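PDB 4KYX: ADP-ribose pyrophosphatase MutT from Rickettsia felis, which probably hydrolyses nucleoside diphosphate derivatives, perhaps including oxidised nucleotides such as 8-oxo-dGTP, with Mg(2+) as cofactor, as a member of the Nudix hydrolase family. Local coordinates for residues Ile17-Asn23 / Ile94-Cys100; Glu66-Glu72 / Leu101-Gln107; Glu27-Lys32 / Val114-Phe120. The contacts are given in a common frame with arbitrary orientation. Residue numbers count along the deposited sequence, not the author numbering.

Interaction 1 of 3, residues Ile17-Asn23 / Ile94-Cys100; sequences IGILIFN and IFLKAHC
Six backbone hydrogen bonds zip Ile17-Asn23 to Ile94-Cys100 as neighbouring parallel strands in the mixed sheet of the Nudix fold. Gly18, Leu20 and Phe22 make all the bonds of their strand to this partner: Gly18 N to Ile94 O (2.7 Å), Leu96 N to Gly18 O (2.9 Å), Leu20 N to Leu96 O (2.8 Å), Ala98 N to Leu20 O (3.0 Å), Phe22 N to Ala98 O (2.8 Å) and Cys100 N to Phe22 O (3.0 Å). The register runs without a bulge from Ile17 beside Ile94 to Phe22 beside His99, the strand axes 4.6 Å apart and 23° from parallel. Ile17, Ile19, Ile21, Ile94, Leu96 and Ala98 share one face, where helix 55-67 covers Ile17 and Ile19; Ile17 CG2 lies 3.9 Å from Leu96 CD1. On the other face Gly18 makes room for the Phe95 ring, since a CB there would clash with Phe95 CE1. Near the strand ends, Phe22 (chi1 m) sets its CB over the His99 ring, 3.5 Å from the centroid, a CH-pi contact.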
loop_
_atom_site.group_PDB
_atom_site.type_symbol
_atom_site.label_atom_id
_atom_site.label_comp_id
_atom_site.label_asym_id
_atom_site.label_seq_id
_atom_site.Cartn_x
_atom_site.Cartn_y
_atom_site.Cartn_z
ATOM N N ILE A 17 -4.269 -1.508 -7.623
ATOM C CA ILE A 17 -4.602 -0.108 -7.639
ATOM C C ILE A 17 -6.123 -0.044 -7.865
ATOM O O ILE A 17 -6.621 -0.608 -8.851
ATOM C CB ILE A 17 -3.834 0.615 -8.791
ATOM C CG1 ILE A 17 -2.307 0.633 -8.615
ATOM C CG2 ILE A 17 -4.442 1.979 -9.081
ATOM C CD1 ILE A 17 -1.766 1.064 -7.301
ATOM N N GLY A 18 -6.855 0.684 -7.028
ATOM C CA GLY A 18 -8.248 0.982 -7.342
ATOM C C GLY A 18 -8.442 2.458 -7.547
ATOM O O GLY A 18 -7.894 3.286 -6.850
ATOM N N ILE A 19 -9.273 2.792 -8.523
ATOM C CA ILE A 19 -9.588 4.179 -8.802
ATOM C C ILE A 19 -11.060 4.541 -8.611
ATOM O O ILE A 19 -11.944 3.936 -9.228
ATOM C CB ILE A 19 -9.204 4.537 -10.231
ATOM C CG1 ILE A 19 -7.753 4.064 -10.476
ATOM C CG2 ILE A 19 -9.322 6.052 -10.389
ATOM C CD1 ILE A 19 -7.636 2.695 -11.138
ATOM N N LEU A 20 -11.327 5.486 -7.721
ATOM C CA LEU A 20 -12.637 6.090 -7.639
ATOM C C LEU A 20 -12.689 7.216 -8.679
ATOM O O LEU A 20 -12.182 8.294 -8.473
ATOM C CB LEU A 20 -12.964 6.621 -6.268
ATOM C CG LEU A 20 -12.667 5.710 -5.081
ATOM C CD1 LEU A 20 -13.258 6.301 -3.798
ATOM C CD2 LEU A 20 -13.277 4.354 -5.366
ATOM N N ILE A 21 -13.400 6.940 -9.774
ATOM C CA ILE A 21 -13.532 7.858 -10.883
ATOM C C ILE A 21 -14.827 8.610 -10.673
ATOM O O ILE A 21 -15.913 7.985 -10.506
ATOM C CB ILE A 21 -13.688 7.152 -12.234
ATOM C CG1 ILE A 21 -12.560 6.175 -12.495
ATOM C CG2 ILE A 21 -13.748 8.185 -13.352
ATOM C CD1 ILE A 21 -12.933 5.159 -13.545
ATOM N N PHE A 22 -14.700 9.935 -10.659
ATOM C CA PHE A 22 -15.833 10.835 -10.459
ATOM C C PHE A 22 -16.234 11.547 -11.720
ATOM O O PHE A 22 -15.401 11.877 -12.561
ATOM C CB PHE A 22 -15.533 11.890 -9.419
ATOM C CG PHE A 22 -15.507 11.386 -8.020
ATOM C CD1 PHE A 22 -14.479 10.599 -7.555
ATOM C CD2 PHE A 22 -16.508 11.738 -7.132
ATOM C CE1 PHE A 22 -14.467 10.141 -6.252
ATOM C CE2 PHE A 22 -16.483 11.298 -5.821
ATOM C CZ PHE A 22 -15.467 10.498 -5.376
ATOM N N ASN A 23 -17.531 11.798 -11.858
ATOM C CA ASN A 23 -18.067 12.596 -12.982
ATOM C C ASN A 23 -18.342 14.034 -12.529
ATOM O O ASN A 23 -18.064 14.375 -11.404
ATOM C CB ASN A 23 -19.301 11.909 -13.645
ATOM C CG ASN A 23 -20.551 11.869 -12.763
ATOM O OD1 ASN A 23 -20.659 12.485 -11.692
ATOM N ND2 ASN A 23 -21.504 11.088 -13.212
ATOM N N ILE A 94 -4.243 -0.045 -3.204
ATOM C CA ILE A 94 -4.029 1.380 -3.104
ATOM C C ILE A 94 -5.142 2.057 -3.846
ATOM O O ILE A 94 -5.334 1.805 -5.038
ATOM C CB ILE A 94 -2.725 1.767 -3.799
ATOM C CG1 ILE A 94 -1.587 0.924 -3.242
ATOM C CG2 ILE A 94 -2.478 3.263 -3.690
ATOM C CD1 ILE A 94 -1.273 1.156 -1.825
ATOM N N PHE A 95 -5.905 2.879 -3.143
ATOM C CA PHE A 95 -6.984 3.617 -3.790
ATOM C C PHE A 95 -6.603 5.035 -4.060
ATOM O O PHE A 95 -6.000 5.706 -3.212
ATOM C CB PHE A 95 -8.234 3.626 -2.939
ATOM C CG PHE A 95 -8.940 2.309 -2.934
ATOM C CD1 PHE A 95 -9.821 1.986 -3.926
ATOM C CD2 PHE A 95 -8.694 1.373 -1.907
ATOM C CE1 PHE A 95 -10.504 0.751 -3.923
ATOM C CE2 PHE A 95 -9.375 0.152 -1.915
ATOM C CZ PHE A 95 -10.268 -0.146 -2.930
ATOM N N LEU A 96 -7.041 5.491 -5.242
ATOM C CA LEU A 96 -6.904 6.857 -5.634
ATOM C C LEU A 96 -8.216 7.403 -6.167
ATOM O O LEU A 96 -9.087 6.642 -6.484
ATOM C CB LEU A 96 -5.834 7.024 -6.689
ATOM C CG LEU A 96 -4.444 6.590 -6.317
ATOM C CD1 LEU A 96 -4.204 5.150 -6.751
ATOM C CD2 LEU A 96 -3.488 7.537 -6.977
ATOM N N LYS A 97 -8.387 8.697 -6.094
ATOM C CA LYS A 97 -9.531 9.311 -6.699
ATOM C C LYS A 97 -9.177 10.331 -7.769
ATOM O O LYS A 97 -8.167 11.024 -7.682
ATOM C CB LYS A 97 -10.477 9.896 -5.682
ATOM C CG LYS A 97 -9.997 11.054 -4.896
ATOM C CD LYS A 97 -11.187 11.933 -4.466
ATOM C CE LYS A 97 -10.606 13.234 -3.881
ATOM N NZ LYS A 97 -10.419 13.182 -2.410
ATOM N N ALA A 98 -10.045 10.418 -8.778
ATOM C CA ALA A 98 -9.847 11.412 -9.805
ATOM C C ALA A 98 -11.150 11.739 -10.490
ATOM O O ALA A 98 -12.051 10.887 -10.591
ATOM C CB ALA A 98 -8.853 10.920 -10.828
ATOM N N HIS A 99 -11.245 12.974 -10.962
ATOM C CA HIS A 99 -12.324 13.336 -11.881
ATOM C C HIS A 99 -11.929 12.987 -13.298
ATOM O O HIS A 99 -10.766 13.164 -13.686
ATOM C CB HIS A 99 -12.681 14.809 -11.763
ATOM C CG HIS A 99 -13.676 15.078 -10.690
ATOM N ND1 HIS A 99 -15.029 15.162 -10.935
ATOM C CD2 HIS A 99 -13.522 15.183 -9.349
ATOM C CE1 HIS A 99 -15.661 15.373 -9.792
ATOM N NE2 HIS A 99 -14.766 15.380 -8.815
ATOM N N CYS A 100 -12.869 12.419 -14.041
ATOM C CA CYS A 100 -12.675 12.236 -15.477
ATOM C C CYS A 100 -13.034 13.496 -16.281
ATOM O O CYS A 100 -13.887 14.283 -15.898
ATOM C CB CYS A 100 -13.386 11.005 -15.999
ATOM S SG CYS A 100 -15.170 11.157 -16.035
#

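Interaction 2 of 3, residues Glu66-Glu72 / Leu101-Gln107; sequences ETNLIIE and LNEHELQ
Two asparagine side chains, one from each segment, tie a helix exit to a surface loop. Glu66-Leu69 form the end of the Nudix box, and Asn68, the first residue to leave the helix, takes the position where that motif usually has glycine, with positive phi (67°). With chi1 t, its ND2 donates to Glu105 O (3.1 Å). Asn102 (chi1 p) answers with both ends of its amide: OD1 accepts from Ile70 N (2.8 Å) and ND2 donates to Asn68 O (3.1 Å) and to Glu105 OE2 (2.8 Å). Backbone bonds bracket this polar middle, Gln107 N to Thr67 O and Leu101 N to Ile70 O, both 2.9 Å. Thr67 opens an ST turn, its OG1 accepting from Leu69 N at 3.1 Å and also bonding Val63 O. Glu103-Glu105 form a 3-10 turn, and Leu69 CD1 meets Leu106 CD1 at 3.9 Å. The contact joins helix 55-67 to the connection between strands 89-99 and 116-120, Leu69 and Leu106 packing on Leu29 and Trp119.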
loop_
_atom_site.group_PDB
_atom_site.type_symbol
_atom_site.label_atom_id
_atom_site.label_comp_id
_atom_site.label_asym_id
_atom_site.label_seq_id
_atom_site.Cartn_x
_atom_site.Cartn_y
_atom_site.Cartn_z
ATOM N N GLU A 66 -9.868 0.360 -19.267
ATOM C CA GLU A 66 -11.114 -0.310 -18.849
ATOM C C GLU A 66 -12.431 0.402 -19.281
ATOM O O GLU A 66 -13.452 -0.263 -19.515
ATOM C CB GLU A 66 -11.088 -0.531 -17.328
ATOM C CG GLU A 66 -9.981 -1.492 -16.924
ATOM C CD GLU A 66 -9.777 -1.567 -15.444
ATOM O OE1 GLU A 66 -10.380 -0.764 -14.711
ATOM O OE2 GLU A 66 -8.906 -2.374 -15.001
ATOM N N THR A 67 -12.379 1.732 -19.369
ATOM C CA THR A 67 -13.554 2.574 -19.420
ATOM C C THR A 67 -13.503 3.597 -20.550
ATOM O O THR A 67 -14.481 4.286 -20.750
ATOM C CB THR A 67 -13.759 3.363 -18.108
ATOM O OG1 THR A 67 -12.703 4.346 -17.995
ATOM C CG2 THR A 67 -13.780 2.441 -16.919
ATOM N N ASN A 68 -12.367 3.741 -21.228
ATOM C CA ASN A 68 -12.127 4.803 -22.231
ATOM C C ASN A 68 -12.084 6.224 -21.654
ATOM O O ASN A 68 -12.039 7.188 -22.407
ATOM C CB ASN A 68 -13.215 4.723 -23.327
ATOM C CG ASN A 68 -12.802 5.285 -24.659
ATOM O OD1 ASN A 68 -11.705 5.089 -25.103
ATOM N ND2 ASN A 68 -13.732 5.965 -25.341
ATOM N N LEU A 69 -12.067 6.353 -20.334
ATOM C CA LEU A 69 -12.115 7.634 -19.683
ATOM C C LEU A 69 -10.703 8.108 -19.387
ATOM O O LEU A 69 -9.813 7.310 -19.086
ATOM C CB LEU A 69 -12.882 7.574 -18.367
ATOM C CG LEU A 69 -14.354 7.219 -18.476
ATOM C CD1 LEU A 69 -15.047 6.967 -17.151
ATOM C CD2 LEU A 69 -15.044 8.321 -19.267
ATOM N N ILE A 70 -10.535 9.419 -19.484
ATOM C CA ILE A 70 -9.268 10.077 -19.213
ATOM C C ILE A 70 -9.419 10.774 -17.884
ATOM O O ILE A 70 -10.259 11.688 -17.736
ATOM C CB ILE A 70 -8.928 11.112 -20.348
ATOM C CG1 ILE A 70 -8.624 10.373 -21.631
ATOM C CG2 ILE A 70 -7.768 11.952 -19.893
ATOM C CD1 ILE A 70 -8.407 11.292 -22.850
ATOM N N ILE A 71 -8.607 10.357 -16.904
ATOM C CA ILE A 71 -8.606 11.038 -15.622
ATOM C C ILE A 71 -7.369 11.829 -15.495
ATOM O O ILE A 71 -6.345 11.512 -16.156
ATOM C CB ILE A 71 -8.737 10.092 -14.397
ATOM C CG1 ILE A 71 -7.705 8.982 -14.465
ATOM C CG2 ILE A 71 -10.163 9.536 -14.289
ATOM C CD1 ILE A 71 -7.337 8.461 -13.107
ATOM N N GLU A 72 -7.455 12.877 -14.673
ATOM C CA GLU A 72 -6.305 13.703 -14.384
ATOM C C GLU A 72 -6.000 13.748 -12.878
ATOM O O GLU A 72 -6.914 13.627 -12.058
ATOM C CB GLU A 72 -6.488 15.130 -14.937
ATOM C CG GLU A 72 -7.619 15.903 -14.278
ATOM C CD GLU A 72 -7.743 17.371 -14.700
ATOM O OE1 GLU A 72 -7.125 17.846 -15.742
ATOM O OE2 GLU A 72 -8.529 18.051 -13.978
ATOM N N LEU A 101 -12.383 13.626 -17.422
ATOM C CA LEU A 101 -12.475 14.789 -18.300
ATOM C C LEU A 101 -13.425 14.587 -19.483
ATOM O O LEU A 101 -13.737 15.534 -20.209
ATOM C CB LEU A 101 -11.070 15.106 -18.804
ATOM C CG LEU A 101 -10.083 15.516 -17.714
ATOM C CD1 LEU A 101 -8.745 15.907 -18.330
ATOM C CD2 LEU A 101 -10.642 16.671 -16.877
ATOM N N ASN A 102 -13.870 13.362 -19.712
ATOM C CA ASN A 102 -14.577 13.015 -20.930
ATOM C C ASN A 102 -15.642 11.979 -20.604
ATOM O O ASN A 102 -15.711 10.951 -21.254
ATOM C CB ASN A 102 -13.588 12.447 -21.955
ATOM C CG ASN A 102 -12.913 11.140 -21.498
ATOM O OD1 ASN A 102 -12.706 10.919 -20.313
ATOM N ND2 ASN A 102 -12.536 10.287 -22.459
ATOM N N GLU A 103 -16.452 12.249 -19.585
ATOM C CA GLU A 103 -17.383 11.236 -19.093
ATOM C C GLU A 103 -18.336 10.700 -20.157
ATOM O O GLU A 103 -18.758 9.541 -20.076
ATOM C CB GLU A 103 -18.168 11.756 -17.883
ATOM C CG GLU A 103 -19.150 12.891 -18.184
ATOM C CD GLU A 103 -19.669 13.507 -16.908
ATOM O OE1 GLU A 103 -18.855 14.190 -16.246
ATOM O OE2 GLU A 103 -20.830 13.239 -16.533
ATOM N N HIS A 104 -18.690 11.503 -21.171
ATOM C CA HIS A 104 -19.600 11.000 -22.195
ATOM C C HIS A 104 -19.002 9.980 -23.140
ATOM O O HIS A 104 -19.756 9.355 -23.893
ATOM C CB HIS A 104 -20.227 12.157 -22.970
ATOM C CG HIS A 104 -21.019 13.062 -22.096
ATOM N ND1 HIS A 104 -20.989 14.436 -22.217
ATOM C CD2 HIS A 104 -21.794 12.794 -21.020
ATOM C CE1 HIS A 104 -21.765 14.969 -21.286
ATOM N NE2 HIS A 104 -22.254 13.994 -20.541
ATOM N N GLU A 105 -17.678 9.783 -23.066
ATOM C CA GLU A 105 -16.994 8.794 -23.882
ATOM C C GLU A 105 -16.873 7.447 -23.152
ATOM O O GLU A 105 -16.213 6.553 -23.642
ATOM C CB GLU A 105 -15.597 9.291 -24.272
ATOM C CG GLU A 105 -15.687 10.514 -25.166
ATOM C CD GLU A 105 -14.397 11.019 -25.696
ATOM O OE1 GLU A 105 -14.500 11.756 -26.688
ATOM O OE2 GLU A 105 -13.327 10.785 -25.147
ATOM N N LEU A 106 -17.518 7.285 -22.003
ATOM C CA LEU A 106 -17.495 6.024 -21.289
ATOM C C LEU A 106 -17.843 4.879 -22.216
ATOM O O LEU A 106 -18.869 4.938 -22.931
ATOM C CB LEU A 106 -18.504 6.075 -20.161
ATOM C CG LEU A 106 -18.798 4.757 -19.387
ATOM C CD1 LEU A 106 -17.499 4.314 -18.668
ATOM C CD2 LEU A 106 -19.934 4.976 -18.410
ATOM N N GLN A 107 -16.968 3.871 -22.260
ATOM C CA GLN A 107 -17.247 2.633 -22.997
ATOM C C GLN A 107 -16.799 1.472 -22.156
ATOM O O GLN A 107 -15.783 1.571 -21.450
ATOM C CB GLN A 107 -16.511 2.592 -24.337
ATOM C CG GLN A 107 -16.998 3.646 -25.277
ATOM C CD GLN A 107 -16.313 3.596 -26.631
ATOM O OE1 GLN A 107 -15.593 2.663 -26.947
ATOM N NE2 GLN A 107 -16.565 4.603 -27.452
#

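Interaction 3 of 3, residues Glu27-Lys32 / Val114-Phe120; sequences EILLGK and VENWQWF
This is an antiparallel strand pair in the smaller sheet of the Nudix fold, where Glu27-Lys32 runs along the edge strand within Val114-Phe120. The axes approach to 4.6 Å with their directions 146° apart. Ile28-Phe120 and Leu30-Gln118 are hydrogen-bonded pairs: Ile28 N to Phe120 O (2.9 Å), Phe120 N to Ile28 O (2.8 Å), and Leu30 N to Gln118 O and Gln118 N to Leu30 O, both 2.9 Å. This two-bond pattern breaks at Lys32, whose N donates to Asn116 O (2.9 Å) while its O takes Glu115 N (2.7 Å). A water bridges Asn116 OD1 (2.7 Å) and, weakly, Lys32 NZ (3.1 Å). Leu29 (t,p) fits between the indoles of Trp117 and Trp119, both with chi1 m, its CD1 3.5 Å from the centroid of the Trp119 six-membered ring and its CD2 3.5 Å from Trp117 CE3. Gly31 CA sits over the face of Trp117, 3.9 Å from the six-membered ring centroid, where a CB would clash with CZ3. Leu30 CD1 meets Phe120 CD1 (3.8 Å) on the opposite face. Strand 40-43 flanks 28-34 on its other edge, Phe120 meets Tyr42, and Leu29 and Trp117 pack against the end of helix 55-67.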
loop_
_atom_site.group_PDB
_atom_site.type_symbol
_atom_site.label_atom_id
_atom_site.label_comp_id
_atom_site.label_asym_id
_atom_site.label_seq_id
_atom_site.Cartn_x
_atom_site.Cartn_y
_atom_site.Cartn_z
ATOM N N GLU A 27 -20.632 11.772 -8.808
ATOM C CA GLU A 27 -20.941 10.365 -8.733
ATOM C C GLU A 27 -19.684 9.556 -9.067
ATOM O O GLU A 27 -18.821 9.998 -9.844
ATOM C CB GLU A 27 -22.066 10.011 -9.710
ATOM C CG GLU A 27 -23.256 10.964 -9.603
ATOM C CD GLU A 27 -24.289 10.748 -10.688
ATOM O OE1 GLU A 27 -23.936 10.589 -11.888
ATOM O OE2 GLU A 27 -25.488 10.799 -10.351
ATOM N N ILE A 28 -19.645 8.349 -8.563
ATOM C CA ILE A 28 -18.510 7.452 -8.809
ATOM C C ILE A 28 -18.901 6.297 -9.719
ATOM O O ILE A 28 -20.087 5.820 -9.768
ATOM C CB ILE A 28 -17.922 6.879 -7.518
ATOM C CG1 ILE A 28 -18.998 6.078 -6.789
ATOM C CG2 ILE A 28 -17.385 7.995 -6.642
ATOM C CD1 ILE A 28 -18.432 5.315 -5.623
ATOM N N LEU A 29 -17.927 5.860 -10.492
ATOM C CA LEU A 29 -18.157 4.853 -11.521
ATOM C C LEU A 29 -17.874 3.509 -10.870
ATOM O O LEU A 29 -16.825 3.328 -10.277
ATOM C CB LEU A 29 -17.216 5.065 -12.720
ATOM C CG LEU A 29 -17.579 4.179 -13.925
ATOM C CD1 LEU A 29 -18.802 4.803 -14.594
ATOM C CD2 LEU A 29 -16.472 3.948 -14.928
ATOM N N LEU A 30 -18.806 2.581 -10.984
ATOM C CA LEU A 30 -18.604 1.207 -10.549
ATOM C C LEU A 30 -18.965 0.254 -11.658
ATOM O O LEU A 30 -19.946 0.487 -12.458
ATOM C CB LEU A 30 -19.428 0.877 -9.300
ATOM C CG LEU A 30 -19.159 1.723 -8.028
ATOM C CD1 LEU A 30 -20.169 1.329 -6.971
ATOM C CD2 LEU A 30 -17.736 1.603 -7.528
ATOM N N GLY A 31 -18.226 -0.869 -11.670
ATOM C CA GLY A 31 -18.377 -1.948 -12.646
ATOM C C GLY A 31 -18.986 -3.169 -12.029
ATOM O O GLY A 31 -18.503 -3.639 -10.967
ATOM N N LYS A 32 -20.081 -3.632 -12.618
ATOM C CA LYS A 32 -20.715 -4.871 -12.179
ATOM C C LYS A 32 -20.028 -6.117 -12.726
ATOM O O LYS A 32 -19.850 -6.285 -13.939
ATOM C CB LYS A 32 -22.228 -4.932 -12.466
ATOM C CG LYS A 32 -22.957 -6.015 -11.625
ATOM C CD LYS A 32 -24.447 -6.071 -11.848
ATOM C CE LYS A 32 -24.762 -6.500 -13.312
ATOM N NZ LYS A 32 -26.185 -6.802 -13.489
ATOM N N VAL A 114 -16.387 -7.179 -17.136
ATOM C CA VAL A 114 -17.386 -6.350 -16.472
ATOM C C VAL A 114 -18.676 -6.383 -17.291
ATOM O O VAL A 114 -18.660 -6.155 -18.500
ATOM C CB VAL A 114 -16.883 -4.907 -16.383
ATOM C CG1 VAL A 114 -17.935 -3.943 -15.863
ATOM C CG2 VAL A 114 -15.616 -4.869 -15.565
ATOM N N GLU A 115 -19.787 -6.641 -16.638
ATOM C CA GLU A 115 -21.080 -6.652 -17.343
ATOM C C GLU A 115 -21.436 -5.271 -17.884
ATOM O O GLU A 115 -21.765 -5.092 -19.081
ATOM C CB GLU A 115 -22.151 -7.187 -16.386
ATOM C CG GLU A 115 -23.520 -7.401 -17.042
ATOM C CD GLU A 115 -23.509 -8.414 -18.177
ATOM O OE1 GLU A 115 -22.967 -9.522 -17.945
ATOM O OE2 GLU A 115 -24.102 -8.142 -19.277
ATOM N N ASN A 116 -21.405 -4.283 -16.994
ATOM C CA ASN A 116 -21.638 -2.913 -17.338
ATOM C C ASN A 116 -21.077 -1.983 -16.270
ATOM O O ASN A 116 -20.902 -2.376 -15.150
ATOM C CB ASN A 116 -23.124 -2.682 -17.539
ATOM C CG ASN A 116 -23.871 -2.609 -16.251
ATOM O OD1 ASN A 116 -24.163 -3.633 -15.592
ATOM N ND2 ASN A 116 -24.191 -1.376 -15.851
ATOM N N TRP A 117 -20.750 -0.764 -16.679
ATOM C CA TRP A 117 -20.345 0.305 -15.780
ATOM C C TRP A 117 -21.559 1.196 -15.550
ATOM O O TRP A 117 -22.448 1.254 -16.422
ATOM C CB TRP A 117 -19.228 1.105 -16.428
ATOM C CG TRP A 117 -17.938 0.301 -16.598
ATOM C CD1 TRP A 117 -17.577 -0.406 -17.690
ATOM C CD2 TRP A 117 -16.888 0.126 -15.652
ATOM N NE1 TRP A 117 -16.402 -1.023 -17.489
ATOM C CE2 TRP A 117 -15.922 -0.676 -16.262
ATOM C CE3 TRP A 117 -16.701 0.525 -14.329
ATOM C CZ2 TRP A 117 -14.790 -1.088 -15.608
ATOM C CZ3 TRP A 117 -15.538 0.190 -13.708
ATOM C CH2 TRP A 117 -14.604 -0.624 -14.337
ATOM N N GLN A 118 -21.618 1.852 -14.394
ATOM C CA GLN A 118 -22.628 2.874 -14.123
ATOM C C GLN A 118 -22.145 3.857 -13.045
ATOM O O GLN A 118 -21.240 3.553 -12.270
ATOM C CB GLN A 118 -23.946 2.191 -13.730
ATOM C CG GLN A 118 -25.097 3.094 -13.324
ATOM C CD GLN A 118 -25.508 4.062 -14.423
ATOM O OE1 GLN A 118 -24.723 4.945 -14.828
ATOM N NE2 GLN A 118 -26.729 3.934 -14.880
ATOM N N TRP A 119 -22.690 5.069 -13.093
ATOM C CA TRP A 119 -22.419 6.137 -12.110
ATOM C C TRP A 119 -23.363 5.986 -10.917
ATOM O O TRP A 119 -24.573 5.757 -11.110
ATOM C CB TRP A 119 -22.607 7.483 -12.785
ATOM C CG TRP A 119 -21.680 7.673 -13.963
ATOM C CD1 TRP A 119 -22.003 7.576 -15.273
ATOM C CD2 TRP A 119 -20.263 7.984 -13.916
ATOM N NE1 TRP A 119 -20.887 7.829 -16.061
ATOM C CE2 TRP A 119 -19.816 8.101 -15.254
ATOM C CE3 TRP A 119 -19.377 8.265 -12.896
ATOM C CZ2 TRP A 119 -18.500 8.391 -15.575
ATOM C CZ3 TRP A 119 -18.087 8.540 -13.209
ATOM C CH2 TRP A 119 -17.649 8.615 -14.527
ATOM N N PHE A 120 -22.848 6.137 -9.715
ATOM C CA PHE A 120 -23.618 6.010 -8.467
ATOM C C PHE A 120 -23.325 7.168 -7.550
ATOM O O PHE A 120 -22.154 7.539 -7.371
ATOM C CB PHE A 120 -23.238 4.747 -7.721
ATOM C CG PHE A 120 -23.640 3.489 -8.429
ATOM C CD1 PHE A 120 -22.774 2.887 -9.306
ATOM C CD2 PHE A 120 -24.879 2.915 -8.208
ATOM C CE1 PHE A 120 -23.111 1.719 -9.945
ATOM C CE2 PHE A 120 -25.243 1.747 -8.873
ATOM C CZ PHE A 120 -24.370 1.150 -9.762
HETATM O O HOH W 1 -26.235 -3.748 -13.895
#

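Overall arrangement
The three contacts lie in a compact triangle, each centre about 12 Å from the other two. Strand 14-22 leads into 28-34, and Ile21 O probably accepts a hydrogen bond from Leu29 N at 2.9 Å, so interactions 1 and 3 join the two sheets directly; Phe22 CZ also packs 3.4 Å from Ile28 CG2. Interaction 2 joins the end of helix 55-67 to the loop that follows strand 89-99; its Ile71 CB touches Ala98 CB at 3.7 Å and its Thr67 CG2 packs 3.7 Å from Leu29 CD2. The sequence pattern ends the Nudix box at Glu66-Leu69, within interaction 2; helix 55-67 probably supplies the helix of this catalytic loop-helix-loop motif.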